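Local coordinates for protein Ent-copalyl diphosphate synthase (Streptomyces platensis, PDB 5BP8) that is a bacterial terpene cyclase, a mainly helical protein with a region related to the C-terminal domain of squalene-hopene cyclases, at residues D22-V27 / D244-F249; G218-A222 / V253-P258. All coordinates share one frame; numbering follows the deposited sequence.

In the fold
The two contacts are neighbours, their centres about 10 Å apart, and their segments alternate along the chain. Interaction 1 joins the loop between helices 7-20 and 31-40 to the C-terminal part of helix 237-249; the loop that follows this helix supplies 253-258 to interaction 2, where it meets the start of helix 221-228. The same N-terminal loop touches both. Trp24 CE3 lies 3.4 Å from Thr257 OG1, and Val27 O packs 3.5 Å from Pro254 CB. Val245 and Phe249 of helix 237-249 also touch Thr257 and Pro254, respectively. Interaction 2 is the more buried, and it lies about 11 Å from the chain centre against about 15 Å for interaction 1.

Interaction 1: D22-V27 / D244-F249; sequences DPWGLV and DVQARF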
ATOM      1  N   ASP A  22      16.755   2.311   9.027  1.00 23.02           N
ATOM      2  CA  ASP A  22      15.405   2.881   8.957  1.00 22.79           C
ATOM      3  C   ASP A  22      14.378   1.964   9.653  1.00 22.01           C
ATOM      4  O   ASP A  22      13.815   1.051   9.047  1.00 23.14           O
ATOM      5  CB  ASP A  22      15.025   3.145   7.501  1.00 22.18           C
ATOM      6  CG  ASP A  22      13.620   3.752   7.353  1.00 22.56           C
ATOM      7  OD1 ASP A  22      13.050   4.197   8.381  1.00 21.00           O
ATOM      8  OD2 ASP A  22      13.110   3.795   6.205  1.00 22.89           O
ATOM      9  N   PRO A  23      14.140   2.207  10.938  1.00 22.34           N
ATOM     10  CA  PRO A  23      13.206   1.371  11.680  1.00 21.89           C
ATOM     11  C   PRO A  23      11.731   1.636  11.336  1.00 21.40           C
ATOM     12  O   PRO A  23      10.835   0.933  11.840  1.00 22.76           O
ATOM     13  CB  PRO A  23      13.499   1.732  13.131  1.00 23.03           C
ATOM     14  CG  PRO A  23      13.892   3.164  13.074  1.00 23.07           C
ATOM     15  CD  PRO A  23      14.685   3.294  11.782  1.00 22.90           C
ATOM     16  N   TRP A  24      11.475   2.633  10.507  1.00 20.15           N
ATOM     17  CA  TRP A  24      10.100   2.918  10.070  1.00 20.07           C
ATOM     18  C   TRP A  24       9.744   2.209   8.759  1.00 19.68           C
ATOM     19  O   TRP A  24       8.594   1.888   8.519  1.00 21.28           O
ATOM     20  CB  TRP A  24       9.932   4.405   9.833  1.00 20.07           C
ATOM     21  CG  TRP A  24      10.091   5.297  11.046  1.00 19.67           C
ATOM     22  CD1 TRP A  24      11.265   5.696  11.651  1.00 21.21           C
ATOM     23  CD2 TRP A  24       9.033   5.890  11.797  1.00 19.27           C
ATOM     24  NE1 TRP A  24      10.984   6.532  12.721  1.00 20.46           N
ATOM     25  CE2 TRP A  24       9.619   6.672  12.823  1.00 19.25           C
ATOM     26  CE3 TRP A  24       7.643   5.878  11.672  1.00 18.69           C
ATOM     27  CZ2 TRP A  24       8.855   7.405  13.721  1.00 18.51           C
ATOM     28  CZ3 TRP A  24       6.897   6.598  12.540  1.00 17.95           C
ATOM     29  CH2 TRP A  24       7.491   7.372  13.558  1.00 18.11           C
ATOM     30  N   GLY A  25      10.721   2.054   7.876  1.00 19.92           N
ATOM     31  CA  GLY A  25      10.452   1.762   6.485  1.00 19.77           C
ATOM     32  C   GLY A  25      10.063   3.059   5.793  1.00 19.93           C
ATOM     33  O   GLY A  25       9.693   4.040   6.459  1.00 19.48           O
ATOM     34  N   LEU A  26      10.171   3.089   4.472  1.00 19.27           N
ATOM     35  CA  LEU A  26       9.907   4.316   3.714  1.00 19.87           C
ATOM     36  C   LEU A  26       8.662   4.184   2.844  1.00 18.92           C
ATOM     37  O   LEU A  26       8.596   3.352   1.911  1.00 19.43           O
ATOM     38  CB  LEU A  26      11.119   4.730   2.868  1.00 20.54           C
ATOM     39  CG  LEU A  26      10.955   5.954   1.965  1.00 20.76           C
ATOM     40  CD1 LEU A  26      10.557   7.194   2.759  1.00 21.82           C
ATOM     41  CD2 LEU A  26      12.261   6.206   1.189  1.00 22.03           C
ATOM     42  N   VAL A  27       7.663   4.996   3.180  1.00 17.39           N
ATOM     43  CA  VAL A  27       6.448   5.158   2.382  1.00 16.14           C
ATOM     44  C   VAL A  27       6.336   6.622   2.045  1.00 16.58           C
ATOM     45  O   VAL A  27       6.353   7.463   2.965  1.00 17.47           O
ATOM     46  CB  VAL A  27       5.163   4.660   3.107  1.00 16.27           C
ATOM     47  CG1 VAL A  27       3.928   4.926   2.223  1.00 17.16           C
ATOM     48  CG2 VAL A  27       5.241   3.168   3.416  1.00 16.87           C
ATOM     49  N   ASP A 244       6.917  13.263  14.391  1.00 20.99           N
ATOM     50  CA  ASP A 244       8.023  12.573  13.704  1.00 22.04           C
ATOM     51  C   ASP A 244       7.698  12.308  12.245  1.00 20.81           C
ATOM     52  O   ASP A 244       8.531  12.507  11.355  1.00 20.34           O
ATOM     53  CB  ASP A 244       8.357  11.258  14.379  1.00 22.41           C
ATOM     54  CG  ASP A 244       9.107  11.429  15.701  1.00 25.31           C
ATOM     55  OD1 ASP A 244       9.689  12.521  15.941  1.00 25.80           O
ATOM     56  OD2 ASP A 244       9.096  10.463  16.491  1.00 24.34           O
ATOM     57  N   VAL A 245       6.484  11.837  11.997  1.00 20.36           N
ATOM     58  CA  VAL A 245       6.113  11.453  10.640  1.00 19.58           C
ATOM     59  C   VAL A 245       6.102  12.673   9.722  1.00 19.20           C
ATOM     60  O   VAL A 245       6.707  12.655   8.639  1.00 18.63           O
ATOM     61  CB  VAL A 245       4.760  10.724  10.627  1.00 19.58           C
ATOM     62  CG1 VAL A 245       4.260  10.516   9.206  1.00 19.76           C
ATOM     63  CG2 VAL A 245       4.857   9.397  11.359  1.00 19.85           C
ATOM     64  N   GLN A 246       5.469  13.758  10.153  1.00 18.72           N
ATOM     65  CA  GLN A 246       5.366  14.937   9.301  1.00 19.26           C
ATOM     66  C   GLN A 246       6.757  15.560   9.067  1.00 20.04           C
ATOM     67  O   GLN A 246       7.075  16.017   7.939  1.00 19.50           O
ATOM     68  CB  GLN A 246       4.327  15.945   9.839  1.00 19.53           C
ATOM     69  CG  GLN A 246       4.731  16.767  11.052  1.00 20.97           C
ATOM     70  CD  GLN A 246       5.658  17.917  10.707  1.00 21.75           C
ATOM     71  OE1 GLN A 246       5.583  18.507   9.630  1.00 21.69           O
ATOM     72  NE2 GLN A 246       6.532  18.261  11.643  1.00 23.47           N
ATOM     73  N   ALA A 247       7.593  15.536  10.114  1.00 19.74           N
ATOM     74  CA  ALA A 247       8.933  16.104  10.042  1.00 21.05           C
ATOM     75  C   ALA A 247       9.787  15.397   9.018  1.00 20.96           C
ATOM     76  O   ALA A 247      10.572  16.027   8.292  1.00 20.16           O
ATOM     77  CB  ALA A 247       9.598  16.063  11.412  1.00 22.35           C
ATOM     78  N   ARG A 248       9.585  14.089   8.896  1.00 19.72           N
ATOM     79  CA  ARG A 248      10.370  13.305   7.993  1.00 21.03           C
ATOM     80  C   ARG A 248      10.226  13.812   6.561  1.00 20.54           C
ATOM     81  O   ARG A 248      11.189  13.787   5.795  1.00 21.34           O
ATOM     82  CB  ARG A 248       9.958  11.834   8.075  1.00 21.09           C
ATOM     83  CG  ARG A 248      10.810  10.934   7.211  1.00 22.19           C
ATOM     84  CD  ARG A 248      10.527   9.477   7.488  1.00 21.89           C
ATOM     85  NE  ARG A 248      11.460   8.620   6.764  1.00 22.00           N
ATOM     86  CZ  ARG A 248      11.307   7.310   6.630  1.00 22.09           C
ATOM     87  NH1 ARG A 248      10.233   6.690   7.127  1.00 20.90           N
ATOM     88  NH2 ARG A 248      12.219   6.614   5.971  1.00 23.36           N
ATOM     89  N   PHE A 249       9.040  14.306   6.211  1.00 19.18           N
ATOM     90  CA  PHE A 249       8.762  14.737   4.838  1.00 20.14           C
ATOM     91  C   PHE A 249       8.539  16.218   4.662  1.00 20.00           C
ATOM     92  O   PHE A 249       8.176  16.662   3.570  1.00 20.70           O
ATOM     93  CB  PHE A 249       7.539  13.973   4.310  1.00 20.48           C
ATOM     94  CG  PHE A 249       7.722  12.492   4.377  1.00 20.81           C
ATOM     95  CD1 PHE A 249       8.568  11.859   3.476  1.00 20.85           C
ATOM     96  CD2 PHE A 249       7.147  11.753   5.405  1.00 21.14           C
ATOM     97  CE1 PHE A 249       8.771  10.490   3.532  1.00 20.80           C
ATOM     98  CE2 PHE A 249       7.348  10.378   5.472  1.00 21.28           C
ATOM     99  CZ  PHE A 249       8.173   9.756   4.530  1.00 21.18           C
TER
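Arg248 reaches across from helix 237-249 and plants its guanidinium among Asp22, Gly25 and Leu26. NH1 donates to the backbone carbonyl of Gly25, NH1 to O 2.8 Å, in a nearly straight bond (165° at the hydrogen) with the acceptor close to the guanidinium plane. NH2 makes the salt bridge, 3.0 Å to Asp22 OD2. This bond is more bent, at 142°; the carboxylate stands almost perpendicular to the guanidinium, and OD2 is met from above its own plane. An extended chain, with CG anti to the backbone N (chi1 -176°), carries the charge this far from the helix. The two terminal nitrogens thus hold different points of one turn, which should restrict rotation of the guanidinium. Asp22 also ties the turn together internally: its OD1 accepts from Trp24 N at 3.1 Å, forming an Asx turn. The loop follows helix 7-20, so the contact joins the N-terminal helices to helix 237-249 within this mainly helical cyclase fold. Further along, Leu26 N is held by Glu263, and the Trp24 backbone is hydrogen-bonded to Ile259. Leu26 CD1 sits over one face of the guanidinium, 3.7 Å from Arg248 NH2. The same methyl meets the edge of the Phe249 ring, Leu26 CD1 to Phe249 CE1 3.8 Å, while its leucine also packs against helix 504-518. Val27 O approaches this ring obliquely, 3.3 Å from Phe249 CZ. On the far flank of the arginine, the Trp24 indole runs back toward the helix, antiparallel to the Arg248 side chain. The outer part of its six-membered ring meets Val245, Trp24 CZ3 to Val245 CG2 3.7 Å, and beside this Trp24 CZ2 lies 3.9 Å from Asp244 CB, with the Asp244 carboxylate turned roughly at right angles to the indole.

Interaction 2: G218-A222 / V253-P258; sequences GCSPA and VPSITP
Thr257 N donates to Cys219 O at 2.9 Å, in a nearly straight bond (166° at the hydrogen) that is the direct hydrogen bond between the two segments. The same carbonyl oxygen also takes a CA-H...O contact from Ile256 CA, 3.3 Å away. On one flank of this bond the Cys219 thiol, set beside its backbone N (chi1 -64°), packs on the proline ring that follows a cis peptide bond, Cys219 SG to Pro258 CD 3.7 Å. On the other, the Pro221 ring lies against the backbone of 253-258, with Pro221 CG 3.4 Å from Pro254 O, a buried carbonyl oxygen that has no hydrogen-bond partner in the model. A water bridges the two segments: it accepts from Ser220 OG at 2.6 Å and donates to Ser255 O at 2.8 Å. Farther out, Asp497 holds the Ser255 hydroxyl and Tyr241 OH binds Thr257 O, while Asp33 of helix 31-40 accepts from Ala222 N. Ser220 OG, besides giving its proton to the water, accepts from Ala223 N, and with Pro221 next in sequence it forms a classic serine N-cap, here opening helix 221-228.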
ATOM      1  N   GLY A 218      -3.204   1.902  14.616  1.00 16.65           N
ATOM      2  CA  GLY A 218      -3.206   1.197  13.362  1.00 16.69           C
ATOM      3  C   GLY A 218      -2.161   1.665  12.361  1.00 16.83           C
ATOM      4  O   GLY A 218      -2.405   1.593  11.169  1.00 16.92           O
ATOM      5  N   CYS A 219      -0.993   2.147  12.817  1.00 15.95           N
ATOM      6  CA  CYS A 219       0.025   2.692  11.908  1.00 16.45           C
ATOM      7  C   CYS A 219      -0.519   3.704  10.872  1.00 16.27           C
ATOM      8  O   CYS A 219      -0.029   3.747   9.727  1.00 15.85           O
ATOM      9  CB  CYS A 219       0.792   1.567  11.184  1.00 16.62           C
ATOM     10  SG  CYS A 219       1.750   0.503  12.310  1.00 17.62           S
ATOM     11  N   SER A 220      -1.500   4.522  11.294  1.00 15.01           N
ATOM     12  CA  SER A 220      -2.121   5.535  10.457  1.00 15.27           C
ATOM     13  C   SER A 220      -1.989   6.897  11.098  1.00 15.10           C
ATOM     14  O   SER A 220      -2.502   7.098  12.210  1.00 15.59           O
ATOM     15  CB  SER A 220      -3.621   5.281  10.338  1.00 15.74           C
ATOM     16  OG  SER A 220      -4.264   6.399   9.735  1.00 16.35           O
ATOM     17  N   PRO A 221      -1.389   7.855  10.397  1.00 15.10           N
ATOM     18  CA  PRO A 221      -1.420   9.208  10.979  1.00 15.23           C
ATOM     19  C   PRO A 221      -2.845   9.742  11.163  1.00 15.52           C
ATOM     20  O   PRO A 221      -3.155  10.358  12.199  1.00 15.76           O
ATOM     21  CB  PRO A 221      -0.634  10.031   9.953  1.00 15.31           C
ATOM     22  CG  PRO A 221       0.292   9.058   9.361  1.00 15.52           C
ATOM     23  CD  PRO A 221      -0.503   7.793   9.221  1.00 15.35           C
ATOM     24  N   ALA A 222      -3.718   9.544  10.176  1.00 15.16           N
ATOM     25  CA  ALA A 222      -5.100  10.024  10.287  1.00 15.58           C
ATOM     26  C   ALA A 222      -5.844   9.393  11.495  1.00 16.14           C
ATOM     27  O   ALA A 222      -6.523  10.087  12.235  1.00 15.09           O
ATOM     28  CB  ALA A 222      -5.878   9.736   8.997  1.00 16.59           C
ATOM     29  N   VAL A 253       2.352  13.553   4.674  1.00 17.12           N
ATOM     30  CA  VAL A 253       2.493  12.275   5.374  1.00 16.63           C
ATOM     31  C   VAL A 253       1.972  11.132   4.494  1.00 16.13           C
ATOM     32  O   VAL A 253       1.082  11.350   3.656  1.00 15.26           O
ATOM     33  CB  VAL A 253       1.753  12.302   6.715  1.00 16.48           C
ATOM     34  CG1 VAL A 253       2.386  13.332   7.662  1.00 17.04           C
ATOM     35  CG2 VAL A 253       0.279  12.616   6.524  1.00 16.54           C
ATOM     36  N   PRO A 254       2.523   9.927   4.687  1.00 16.10           N
ATOM     37  CA  PRO A 254       1.983   8.718   4.082  1.00 15.57           C
ATOM     38  C   PRO A 254       0.728   8.257   4.845  1.00 15.82           C
ATOM     39  O   PRO A 254       0.463   8.725   5.957  1.00 15.37           O
ATOM     40  CB  PRO A 254       3.094   7.718   4.298  1.00 15.54           C
ATOM     41  CG  PRO A 254       3.673   8.121   5.622  1.00 16.24           C
ATOM     42  CD  PRO A 254       3.689   9.621   5.540  1.00 16.00           C
ATOM     43  N   SER A 255      -0.003   7.308   4.281  1.00 14.76           N
ATOM     44  CA  SER A 255      -1.216   6.772   4.917  1.00 14.82           C
ATOM     45  C   SER A 255      -0.940   5.569   5.837  1.00 15.23           C
ATOM     46  O   SER A 255      -1.809   5.146   6.607  1.00 14.68           O
ATOM     47  CB  SER A 255      -2.242   6.392   3.845  1.00 15.58           C
ATOM     48  OG  SER A 255      -1.833   5.241   3.104  1.00 16.36           O
ATOM     49  N   ILE A 256       0.264   5.012   5.720  1.00 16.12           N
ATOM     50  CA  ILE A 256       0.685   3.875   6.518  1.00 16.88           C
ATOM     51  C   ILE A 256       2.153   4.041   6.858  1.00 16.35           C
ATOM     52  O   ILE A 256       2.984   4.269   5.961  1.00 15.59           O
ATOM     53  CB  ILE A 256       0.384   2.520   5.810  1.00 17.45           C
ATOM     54  CG1 ILE A 256       0.780   1.346   6.707  1.00 19.19           C
ATOM     55  CG2 ILE A 256       1.032   2.442   4.450  1.00 18.16           C
ATOM     56  CD1 ILE A 256       0.284   0.003   6.195  1.00 21.00           C
ATOM     57  N   THR A 257       2.442   4.053   8.161  1.00 16.98           N
ATOM     58  CA  THR A 257       3.816   4.129   8.663  1.00 16.56           C
ATOM     59  C   THR A 257       3.804   3.786  10.142  1.00 17.43           C
ATOM     60  O   THR A 257       2.921   4.221  10.863  1.00 17.44           O
ATOM     61  CB  THR A 257       4.471   5.494   8.405  1.00 16.83           C
ATOM     62  OG1 THR A 257       5.862   5.446   8.772  1.00 17.27           O
ATOM     63  CG2 THR A 257       3.744   6.624   9.151  1.00 16.93           C
ATOM     64  N   PRO A 258       4.745   2.938  10.594  1.00 17.70           N
ATOM     65  CA  PRO A 258       5.773   2.219   9.863  1.00 17.77           C
ATOM     66  C   PRO A 258       5.221   1.060   9.038  1.00 16.98           C
ATOM     67  O   PRO A 258       4.050   0.650   9.207  1.00 16.50           O
ATOM     68  CB  PRO A 258       6.685   1.628  10.975  1.00 19.14           C
ATOM     69  CG  PRO A 258       6.040   1.930  12.261  1.00 19.33           C
ATOM     70  CD  PRO A 258       4.736   2.631  12.044  1.00 18.45           C
TER
HETATM   71  O   HOH W   1      -4.295   6.229   7.113  1.00 16.84           O